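Local coordinates for cell division control protein 4 (Saccharomyces cerevisiae, PDB 3V7D) that recognises phosphorylated target proteins such as the CDK inhibitor SIC1 for the SCF ubiquitin ligase, the present piece holding its F-box and WD-repeat propeller, at residues K103-P108 with D403-S408; P112-L117 with N428-A433; N412-Y417 with D434-V439; G443-A448 with L458-F463. The protein carries 1 engineered substitution. All blocks are in the same frame, centred on the assembly; numbering follows the deposited sequence.

Contact 1: residues K103-P108 with D403-S408; sequences KNWYNP and DNILVS
Trp105 and Tyr106 both carry CG anti to their own carbonyl carbon, beside the backbone N (chi1 -85° and -82°); from the end of helix 87-106 both rings reach the start of strand 405-410. Ile405 is met by both. Its CD1 lies 3.5 Å from Tyr106 CE1 and 3.8 Å from Trp105 CE3, while its CG2 packs 3.7 Å from Trp105 CZ3. Farther along the strand, Val407 CG2 comes up to the edge of the indole, near its plane, 3.8 Å from Trp105 CZ3. The side chains of Tyr106 and Ile405 slide past each other in opposite directions, which takes the phenol end on to Asn404. There Tyr106 OH donates a hydrogen bond of 2.8 Å to Asn404 O. The carbonyl oxygen sits in the plane of the phenol ring, and the hydroxyl is tilted 27° from the carbonyl plane; the Asn404 amide is turned nearly perpendicular to the ring. A phenylalanine in place of Tyr106 would keep the ring against Ile405 but would probably leave the Asn404 carbonyl without this donor. The neighbouring polar groups have partners too: Trp105 NE1 bonds to Gly443 O with its ring stacked on Phe463, and Asn404 ND2 reaches Glu63 O while its OD1 takes Arg420 NE. With most of its residues buried, this is the junction of a helical linker with a WD40 beta-propeller, where the last helix after the F-box region packs against the seventh WD repeat.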
# COMPACT_ATOMS: atom_id res chain seq x y z
N LYS B 103 14.80 0.88 -1.74
CA LYS B 103 16.06 1.63 -1.63
C LYS B 103 16.57 2.07 -2.99
O LYS B 103 17.10 3.17 -3.13
CB LYS B 103 17.12 0.82 -0.89
CG LYS B 103 17.10 1.03 0.62
CD LYS B 103 18.09 0.12 1.33
CE LYS B 103 18.44 0.66 2.71
NZ LYS B 103 17.23 0.99 3.51
N ASN B 104 16.40 1.21 -4.00
CA ASN B 104 16.77 1.58 -5.37
C ASN B 104 15.92 2.74 -5.89
O ASN B 104 16.46 3.71 -6.42
CB ASN B 104 16.67 0.37 -6.30
CG ASN B 104 17.70 -0.70 -5.97
OD1 ASN B 104 18.73 -0.42 -5.36
ND2 ASN B 104 17.42 -1.93 -6.39
N TRP B 105 14.60 2.64 -5.74
CA TRP B 105 13.69 3.73 -6.09
C TRP B 105 14.08 5.05 -5.42
O TRP B 105 13.95 6.12 -6.01
CB TRP B 105 12.25 3.39 -5.66
CG TRP B 105 11.46 2.56 -6.63
CD1 TRP B 105 11.40 1.20 -6.69
CD2 TRP B 105 10.60 3.04 -7.67
NE1 TRP B 105 10.55 0.80 -7.70
CE2 TRP B 105 10.05 1.92 -8.31
CE3 TRP B 105 10.24 4.32 -8.11
CZ2 TRP B 105 9.16 2.03 -9.38
CZ3 TRP B 105 9.35 4.43 -9.18
CH2 TRP B 105 8.82 3.29 -9.80
N TYR B 106 14.54 4.97 -4.17
CA TYR B 106 14.86 6.15 -3.37
C TYR B 106 16.29 6.66 -3.59
O TYR B 106 16.60 7.80 -3.25
CB TYR B 106 14.68 5.85 -1.88
CG TYR B 106 13.26 5.95 -1.37
CD1 TYR B 106 12.22 6.38 -2.19
CD2 TYR B 106 12.95 5.63 -0.05
CE1 TYR B 106 10.93 6.48 -1.71
CE2 TYR B 106 11.66 5.72 0.44
CZ TYR B 106 10.65 6.15 -0.40
OH TYR B 106 9.37 6.25 0.08
N ASN B 107 17.16 5.82 -4.15
CA ASN B 107 18.55 6.22 -4.37
C ASN B 107 18.71 7.09 -5.61
O ASN B 107 18.61 6.60 -6.74
CB ASN B 107 19.43 4.98 -4.48
CG ASN B 107 20.92 5.32 -4.46
OD1 ASN B 107 21.31 6.49 -4.54
ND2 ASN B 107 21.75 4.30 -4.36
N PRO B 108 19.02 8.39 -5.42
CA PRO B 108 19.15 9.33 -6.54
C PRO B 108 20.32 8.97 -7.46
O PRO B 108 20.42 9.50 -8.56
CB PRO B 108 19.40 10.67 -5.86
CG PRO B 108 20.03 10.31 -4.55
CD PRO B 108 19.41 9.00 -4.14
N ASP B 403 2.10 4.37 -1.30
CA ASP B 403 2.39 5.07 -0.06
C ASP B 403 3.81 5.62 -0.05
O ASP B 403 4.10 6.58 0.65
CB ASP B 403 2.18 4.16 1.15
CG ASP B 403 0.72 3.83 1.39
OD1 ASP B 403 -0.17 4.55 0.89
OD2 ASP B 403 0.46 2.83 2.10
N ASN B 404 4.68 5.01 -0.84
CA ASN B 404 6.10 5.36 -0.83
C ASN B 404 6.56 6.23 -2.00
O ASN B 404 7.48 7.03 -1.86
CB ASN B 404 6.93 4.08 -0.78
CG ASN B 404 6.82 3.36 0.55
OD1 ASN B 404 6.78 3.99 1.60
ND2 ASN B 404 6.76 2.04 0.50
N ILE B 405 5.90 6.08 -3.15
CA ILE B 405 6.38 6.67 -4.39
C ILE B 405 5.27 7.35 -5.18
O ILE B 405 4.17 6.82 -5.30
CB ILE B 405 7.03 5.59 -5.29
CG1 ILE B 405 8.36 5.12 -4.69
CG2 ILE B 405 7.27 6.12 -6.70
CD1 ILE B 405 9.49 6.12 -4.87
N LEU B 406 5.57 8.53 -5.72
CA LEU B 406 4.73 9.17 -6.73
C LEU B 406 5.51 9.29 -8.03
O LEU B 406 6.65 9.76 -8.04
CB LEU B 406 4.28 10.56 -6.26
CG LEU B 406 3.65 11.49 -7.31
CD1 LEU B 406 2.28 10.98 -7.74
CD2 LEU B 406 3.55 12.94 -6.80
N VAL B 407 4.91 8.85 -9.13
CA VAL B 407 5.48 9.07 -10.45
C VAL B 407 4.46 9.86 -11.27
O VAL B 407 3.31 9.45 -11.37
CB VAL B 407 5.79 7.75 -11.18
CG1 VAL B 407 6.34 8.03 -12.57
CG2 VAL B 407 6.79 6.92 -10.39
N SER B 408 4.87 10.99 -11.84
CA SER B 408 3.93 11.84 -12.58
C SER B 408 4.46 12.21 -13.96
O SER B 408 5.67 12.24 -14.19
CB SER B 408 3.60 13.10 -11.79
OG SER B 408 4.79 13.78 -11.39

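Contact 2: residues P112-L117 with N428-A433; sequences PQRTTL and NILKDA
Arg114 NH2 is held by two carboxylates: Asp432 OD1 across the contact, and OE1 of Glu459 on the adjacent strand 455-462. The bond from Arg114 NH2 to Asp432 OD1 is 2.8 Å long with an N-H...O angle of 160°, and it uses the syn lone pair of OD1 close to the guanidinium plane. Arginine and aspartate meet tip to tip, their flat groups turned 72° apart. With CG anti to the backbone N (chi1 175°) and the chain extended as far as NE, Arg114 stretches from its strand to the loop. Two waters lie in the guanidinium plane on NH1. The first, 3.1 Å from Arg114 NH1, passes a hydrogen on to Ile429 O at 2.8 Å; the second, 3.0 Å from Arg114 NH1, also accepts from Asp432 N. Over one face, Leu430 CD2 sits 3.6 Å above the centre of the Arg114 guanidinium, apolar packing that covers this face while the polar partners lie round the edge. A leucine in place of Arg114 would probably leave the carboxylates of Asp432 and Glu459 facing each other without this cation. Toward the start of the strand, Pro112 and Ile429 touch tip to tip, CD to CD1 at 3.8 Å. Strand 113-118 is the edge strand of a blade otherwise built from the chain's C-terminal end, the closure characteristic of WD40 propellers, and the loop before strand 435-442 is pinned to it here.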
# COMPACT_ATOMS: atom_id res chain seq x y z
N PRO B 112 17.55 2.88 -13.14
CA PRO B 112 16.92 1.63 -13.56
C PRO B 112 17.35 1.25 -14.97
O PRO B 112 17.69 2.12 -15.77
CB PRO B 112 15.42 1.99 -13.57
CG PRO B 112 15.40 3.47 -13.84
CD PRO B 112 16.59 4.00 -13.09
N GLN B 113 17.35 -0.05 -15.26
CA GLN B 113 17.53 -0.51 -16.63
C GLN B 113 16.30 -0.11 -17.43
O GLN B 113 15.17 -0.18 -16.93
CB GLN B 113 17.70 -2.02 -16.68
CG GLN B 113 19.07 -2.53 -16.28
CD GLN B 113 19.08 -4.03 -16.11
OE1 GLN B 113 19.59 -4.76 -16.96
NE2 GLN B 113 18.50 -4.51 -15.02
N ARG B 114 16.52 0.31 -18.67
CA ARG B 114 15.44 0.81 -19.51
C ARG B 114 15.27 -0.04 -20.77
O ARG B 114 16.24 -0.34 -21.46
CB ARG B 114 15.71 2.27 -19.88
CG ARG B 114 14.71 2.88 -20.84
CD ARG B 114 14.97 4.37 -20.99
NE ARG B 114 14.19 4.97 -22.06
CZ ARG B 114 14.32 6.22 -22.48
NH1 ARG B 114 15.22 7.02 -21.93
NH2 ARG B 114 13.56 6.67 -23.47
N THR B 115 14.03 -0.42 -21.05
CA THR B 115 13.69 -1.11 -22.29
C THR B 115 12.69 -0.26 -23.06
O THR B 115 11.65 0.13 -22.52
CB THR B 115 13.06 -2.48 -22.02
OG1 THR B 115 13.85 -3.21 -21.07
CG2 THR B 115 12.94 -3.29 -23.31
N THR B 116 13.00 0.04 -24.32
CA THR B 116 12.13 0.87 -25.15
C THR B 116 11.55 0.04 -26.29
O THR B 116 12.30 -0.51 -27.10
CB THR B 116 12.88 2.09 -25.72
OG1 THR B 116 13.36 2.90 -24.64
CG2 THR B 116 11.96 2.92 -26.61
N LEU B 117 10.23 -0.06 -26.35
CA LEU B 117 9.57 -0.92 -27.33
C LEU B 117 8.60 -0.14 -28.21
O LEU B 117 8.02 0.86 -27.77
CB LEU B 117 8.82 -2.05 -26.62
CG LEU B 117 9.66 -2.98 -25.74
CD1 LEU B 117 8.76 -3.91 -24.94
CD2 LEU B 117 10.64 -3.79 -26.59
N ASN B 428 14.85 13.04 -14.90
CA ASN B 428 15.36 12.90 -16.26
C ASN B 428 15.42 11.49 -16.85
O ASN B 428 15.97 11.29 -17.94
CB ASN B 428 16.73 13.56 -16.38
CG ASN B 428 16.66 15.06 -16.23
OD1 ASN B 428 16.05 15.75 -17.05
ND2 ASN B 428 17.26 15.58 -15.17
N ILE B 429 14.85 10.51 -16.16
CA ILE B 429 14.91 9.12 -16.62
C ILE B 429 14.33 8.94 -18.02
O ILE B 429 14.90 8.22 -18.85
CB ILE B 429 14.24 8.16 -15.62
CG1 ILE B 429 14.99 8.19 -14.29
CG2 ILE B 429 14.24 6.75 -16.17
CD1 ILE B 429 14.53 7.17 -13.29
N LEU B 430 13.22 9.61 -18.30
CA LEU B 430 12.60 9.57 -19.62
C LEU B 430 12.67 10.95 -20.28
O LEU B 430 11.70 11.44 -20.85
CB LEU B 430 11.15 9.09 -19.54
CG LEU B 430 10.97 7.66 -19.02
CD1 LEU B 430 9.49 7.27 -19.00
CD2 LEU B 430 11.77 6.68 -19.87
N LYS B 431 13.85 11.56 -20.18
CA LYS B 431 14.09 12.92 -20.68
C LYS B 431 13.72 13.09 -22.16
O LYS B 431 13.21 14.14 -22.55
CB LYS B 431 15.55 13.30 -20.45
CG LYS B 431 15.93 14.72 -20.86
CD LYS B 431 17.38 15.02 -20.48
CE LYS B 431 17.88 16.32 -21.10
NZ LYS B 431 17.07 17.49 -20.65
N ASP B 432 13.97 12.06 -22.97
CA ASP B 432 13.74 12.17 -24.41
C ASP B 432 12.27 12.08 -24.81
O ASP B 432 11.92 12.32 -25.96
CB ASP B 432 14.59 11.14 -25.18
CG ASP B 432 14.17 9.70 -24.89
OD1 ASP B 432 13.54 9.46 -23.84
OD2 ASP B 432 14.48 8.82 -25.72
N ALA B 433 11.41 11.74 -23.85
CA ALA B 433 9.97 11.69 -24.11
C ALA B 433 9.41 13.10 -24.30
O ALA B 433 9.84 14.04 -23.63
CB ALA B 433 9.25 10.97 -22.98
O HOH W 1 16.97 6.46 -19.42
O HOH W 2 15.91 9.91 -22.25

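Contact 3: residues N412-Y417 with D434-V439; sequences NQFNIY and DQIWSV
Phe414 and Ile436 cross at about a right angle, and Val439 meets the same ring at its edge. Phe414 holds CG anti to the backbone N (chi1 -177°), and its ring lies between two strands whose directions differ by 62°, in contact with Ile436 and Val439. Its CD1 is 3.9 Å from Ile436 CD1, and farther out its CE1 is 3.7 Å from Val439 CG2, which lies near the ring plane. Ile436 also sets its CG1 against the backbone, 3.4 Å from Gln413 O. These strands belong to successive propeller blades, 413-418 to WD repeat 7 and 435-442 to the closing blade, so this is packing between blades; Leu446 of the closing blade touches both Phe414 and Val439. At the other end the backbones come together, and Asn412 N donates to Asp434 O at 2.9 Å, standing 50° out of the carbonyl plane. Asp434 and Gln435 form a classic beta bulge opposite Glu451, and Asp434 OD2 takes its hydrogen bond from Asp453 N. Trp437, two residues beyond that bulge, packs on the bound peptide. Chemically, then, the blades meet through apolar side chains in the interior, with a single direct hydrogen bond between the segments where the chain nears the surface.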
# COMPACT_ATOMS: atom_id res chain seq x y z
N ASN B 412 7.04 16.93 -21.79
CA ASN B 412 8.47 17.05 -21.52
C ASN B 412 8.91 16.69 -20.10
O ASN B 412 10.08 16.88 -19.76
CB ASN B 412 8.98 18.44 -21.89
CG ASN B 412 8.87 18.73 -23.38
OD1 ASN B 412 9.14 17.86 -24.21
ND2 ASN B 412 8.46 19.95 -23.71
N GLN B 413 8.00 16.18 -19.29
CA GLN B 413 8.34 15.88 -17.89
C GLN B 413 7.91 14.51 -17.40
O GLN B 413 6.78 14.07 -17.63
CB GLN B 413 7.79 16.96 -16.95
CG GLN B 413 8.43 18.32 -17.12
CD GLN B 413 8.56 19.06 -15.81
OE1 GLN B 413 8.25 18.52 -14.74
NE2 GLN B 413 9.05 20.29 -15.86
N PHE B 414 8.82 13.84 -16.72
CA PHE B 414 8.56 12.54 -16.11
C PHE B 414 9.30 12.55 -14.78
O PHE B 414 10.53 12.52 -14.74
CB PHE B 414 9.06 11.43 -17.03
CG PHE B 414 8.78 10.04 -16.52
CD1 PHE B 414 7.53 9.47 -16.67
CD2 PHE B 414 9.79 9.29 -15.92
CE1 PHE B 414 7.28 8.18 -16.22
CE2 PHE B 414 9.54 8.01 -15.46
CZ PHE B 414 8.28 7.45 -15.61
N ASN B 415 8.54 12.61 -13.68
CA ASN B 415 9.12 12.79 -12.35
C ASN B 415 8.83 11.65 -11.38
O ASN B 415 7.72 11.11 -11.35
CB ASN B 415 8.64 14.11 -11.75
CG ASN B 415 9.02 15.32 -12.59
OD1 ASN B 415 10.18 15.47 -12.99
ND2 ASN B 415 8.05 16.17 -12.88
N ILE B 416 9.82 11.31 -10.57
CA ILE B 416 9.67 10.31 -9.53
C ILE B 416 9.93 10.98 -8.18
O ILE B 416 11.01 11.53 -7.95
CB ILE B 416 10.65 9.13 -9.74
CG1 ILE B 416 10.43 8.50 -11.12
CG2 ILE B 416 10.51 8.09 -8.64
CD1 ILE B 416 11.37 7.36 -11.43
N TYR B 417 8.93 10.96 -7.30
CA TYR B 417 9.05 11.60 -5.99
C TYR B 417 9.08 10.62 -4.82
O TYR B 417 8.29 9.67 -4.77
CB TYR B 417 7.91 12.59 -5.75
CG TYR B 417 7.72 13.66 -6.81
CD1 TYR B 417 6.90 13.44 -7.91
CD2 TYR B 417 8.33 14.90 -6.68
CE1 TYR B 417 6.71 14.42 -8.87
CE2 TYR B 417 8.15 15.89 -7.64
CZ TYR B 417 7.34 15.64 -8.73
OH TYR B 417 7.16 16.63 -9.67
N ASP B 434 8.46 13.25 -25.22
CA ASP B 434 7.79 14.53 -25.44
C ASP B 434 6.48 14.58 -24.65
O ASP B 434 6.09 15.64 -24.15
CB ASP B 434 7.50 14.76 -26.93
CG ASP B 434 8.76 14.95 -27.75
OD1 ASP B 434 9.71 15.60 -27.25
OD2 ASP B 434 8.80 14.46 -28.90
N GLN B 435 5.81 13.44 -24.57
CA GLN B 435 4.59 13.32 -23.77
C GLN B 435 4.62 12.01 -22.99
O GLN B 435 5.20 11.02 -23.44
CB GLN B 435 3.35 13.35 -24.66
CG GLN B 435 3.22 14.59 -25.52
CD GLN B 435 2.56 15.75 -24.81
OE1 GLN B 435 2.21 15.66 -23.63
NE2 GLN B 435 2.36 16.85 -25.54
N ILE B 436 3.99 12.02 -21.82
CA ILE B 436 3.77 10.79 -21.06
C ILE B 436 2.28 10.54 -21.04
O ILE B 436 1.54 11.25 -20.37
CB ILE B 436 4.28 10.92 -19.62
CG1 ILE B 436 5.67 11.56 -19.59
CG2 ILE B 436 4.27 9.55 -18.93
CD1 ILE B 436 6.74 10.72 -20.24
N TRP B 437 1.83 9.53 -21.79
CA TRP B 437 0.39 9.30 -21.92
C TRP B 437 -0.17 8.51 -20.74
O TRP B 437 -1.27 8.77 -20.28
CB TRP B 437 0.08 8.59 -23.24
CG TRP B 437 0.46 9.40 -24.44
CD1 TRP B 437 1.32 9.03 -25.44
CD2 TRP B 437 0.01 10.73 -24.77
NE1 TRP B 437 1.42 10.04 -26.37
CE2 TRP B 437 0.64 11.09 -25.97
CE3 TRP B 437 -0.85 11.63 -24.15
CZ2 TRP B 437 0.42 12.33 -26.58
CZ3 TRP B 437 -1.07 12.86 -24.75
CH2 TRP B 437 -0.44 13.20 -25.95
N SER B 438 0.60 7.54 -20.25
CA SER B 438 0.13 6.71 -19.16
C SER B 438 1.31 6.12 -18.39
O SER B 438 2.28 5.67 -18.99
CB SER B 438 -0.76 5.59 -19.70
OG SER B 438 -1.35 4.86 -18.64
N VAL B 439 1.21 6.14 -17.07
CA VAL B 439 2.25 5.58 -16.23
C VAL B 439 1.64 4.66 -15.16
O VAL B 439 0.55 4.93 -14.64
CB VAL B 439 3.15 6.68 -15.59
CG1 VAL B 439 2.44 7.36 -14.42
CG2 VAL B 439 4.45 6.09 -15.12

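Contact 4: residues G443-A448 with L458-F463; sequences GKTLVA and LEILDF
Leu446 and Ala448 form the hydrogen-bonded antiparallel pairs with Leu461 and Glu459, each pair exchanging two N-H...O bonds, while Phe463 N adds a fifth to Lys444 O across strands that run at 164°. This is the beta hairpin 445-452/455-462 in the blade that closes the WD40 propeller. The bonds are short and straight: Leu461 N to Leu446 O is 2.7 Å at 176°. Side chains alternate between the two faces. On the face of Leu446 and Leu461, the two leucines lie side by side, Leu446 CD2 touching Leu461 CD1 at 3.5 Å. The same CD2 reaches the edge of the neighbouring phenyl, 3.8 Å from Phe463 CE1, and this side packs on Phe414 of the preceding blade. The other face carries Thr445, Val447 and Ile460. Here Val447 CG1 lies 4.1 Å from Ile460 CG1 and Thr445 CG2 is 4.2 Å from Ile460 CG2, all pointing the same way, with Leu128 and Phe130 of strand 125-131 packed against Val447. Lys444, at the end of the pairing, bends its chain at chi3 (-93°), and its aliphatic CE comes 3.5 Å from Asp462 OD1. Lys444 NZ and Asp462 OD1 make only a long salt bridge, 3.9 Å, and both atoms are also hydrogen-bonded to Ser464 OG.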
# COMPACT_ATOMS: atom_id res chain seq x y z
N GLY B 443 6.01 -2.65 -7.55
CA GLY B 443 7.27 -3.21 -7.10
C GLY B 443 8.47 -2.72 -7.89
O GLY B 443 8.76 -1.52 -7.92
N LYS B 444 9.16 -3.64 -8.54
CA LYS B 444 10.41 -3.34 -9.23
C LYS B 444 10.20 -2.80 -10.64
O LYS B 444 11.16 -2.39 -11.29
CB LYS B 444 11.26 -4.61 -9.31
CG LYS B 444 10.55 -5.78 -9.97
CD LYS B 444 11.42 -7.02 -10.06
CE LYS B 444 12.16 -7.07 -11.38
NZ LYS B 444 13.28 -8.04 -11.34
N THR B 445 8.96 -2.80 -11.10
CA THR B 445 8.68 -2.49 -12.50
C THR B 445 7.84 -1.23 -12.66
O THR B 445 6.77 -1.10 -12.06
CB THR B 445 7.96 -3.66 -13.20
OG1 THR B 445 8.73 -4.86 -13.03
CG2 THR B 445 7.80 -3.37 -14.69
N LEU B 446 8.35 -0.32 -13.48
CA LEU B 446 7.64 0.91 -13.82
C LEU B 446 7.44 0.94 -15.33
O LEU B 446 8.39 0.76 -16.10
CB LEU B 446 8.46 2.12 -13.34
CG LEU B 446 8.21 3.52 -13.90
CD1 LEU B 446 6.83 4.01 -13.59
CD2 LEU B 446 9.25 4.50 -13.35
N VAL B 447 6.20 1.14 -15.77
CA VAL B 447 5.93 1.21 -17.21
C VAL B 447 5.29 2.54 -17.61
O VAL B 447 4.49 3.11 -16.86
CB VAL B 447 5.06 0.04 -17.72
CG1 VAL B 447 5.73 -1.30 -17.41
CG2 VAL B 447 3.65 0.08 -17.12
N ALA B 448 5.64 3.02 -18.79
CA ALA B 448 5.07 4.27 -19.30
C ALA B 448 4.87 4.25 -20.81
O ALA B 448 5.77 3.89 -21.58
CB ALA B 448 5.92 5.46 -18.89
N LEU B 458 6.50 2.23 -25.77
CA LEU B 458 6.31 1.75 -24.41
C LEU B 458 7.66 1.71 -23.73
O LEU B 458 8.61 1.09 -24.22
CB LEU B 458 5.67 0.36 -24.38
CG LEU B 458 5.47 -0.21 -22.97
CD1 LEU B 458 4.45 0.62 -22.19
CD2 LEU B 458 5.05 -1.66 -23.00
N GLU B 459 7.75 2.39 -22.59
CA GLU B 459 8.97 2.38 -21.80
C GLU B 459 8.81 1.46 -20.60
O GLU B 459 7.78 1.50 -19.91
CB GLU B 459 9.30 3.81 -21.34
CG GLU B 459 9.47 4.80 -22.48
CD GLU B 459 10.82 4.70 -23.17
OE1 GLU B 459 11.10 5.52 -24.07
OE2 GLU B 459 11.62 3.81 -22.81
N ILE B 460 9.81 0.63 -20.35
CA ILE B 460 9.81 -0.24 -19.18
C ILE B 460 11.07 -0.02 -18.35
O ILE B 460 12.19 -0.21 -18.83
CB ILE B 460 9.71 -1.72 -19.57
CG1 ILE B 460 8.46 -1.97 -20.43
CG2 ILE B 460 9.66 -2.59 -18.33
CD1 ILE B 460 8.36 -3.39 -20.96
N LEU B 461 10.88 0.38 -17.10
CA LEU B 461 11.98 0.65 -16.18
C LEU B 461 12.06 -0.40 -15.08
O LEU B 461 11.06 -0.72 -14.43
CB LEU B 461 11.86 2.06 -15.60
CG LEU B 461 11.81 3.14 -16.67
CD1 LEU B 461 11.45 4.49 -16.09
CD2 LEU B 461 13.14 3.21 -17.40
N ASP B 462 13.26 -0.92 -14.86
CA ASP B 462 13.49 -2.04 -13.96
C ASP B 462 14.30 -1.57 -12.75
O ASP B 462 15.46 -1.19 -12.89
CB ASP B 462 14.24 -3.14 -14.71
CG ASP B 462 14.36 -4.43 -13.93
OD1 ASP B 462 14.07 -4.45 -12.71
OD2 ASP B 462 14.77 -5.45 -14.54
N PHE B 463 13.70 -1.61 -11.55
CA PHE B 463 14.37 -1.14 -10.33
C PHE B 463 14.93 -2.27 -9.46
O PHE B 463 15.26 -2.07 -8.29
CB PHE B 463 13.44 -0.24 -9.50
CG PHE B 463 13.24 1.14 -10.08
CD1 PHE B 463 12.28 1.36 -11.06
CD2 PHE B 463 14.00 2.21 -9.64
CE1 PHE B 463 12.08 2.63 -11.60
CE2 PHE B 463 13.81 3.48 -10.17
CZ PHE B 463 12.85 3.69 -11.15

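Starting from the N terminus, the chain passes through the F-box region and helix 87-106, whose end waits for residues 403-408: contact 1 thus closes a loop of nearly 300 residues that holds most of the propeller. Contact 2 begins just after it, at 112-117, and closes at 428-433, so the two long loops cross. Contact 3 is local, joining WD repeat 7 to the closing blade; it too crosses contact 2, since 412-417 precedes 428-433 and 434-439 follows it. Contact 4 comes last, in series with the others. Together they tie the helical linker, the seventh repeat and the closing blade, where strand 113-118 pairs with strand 455-462.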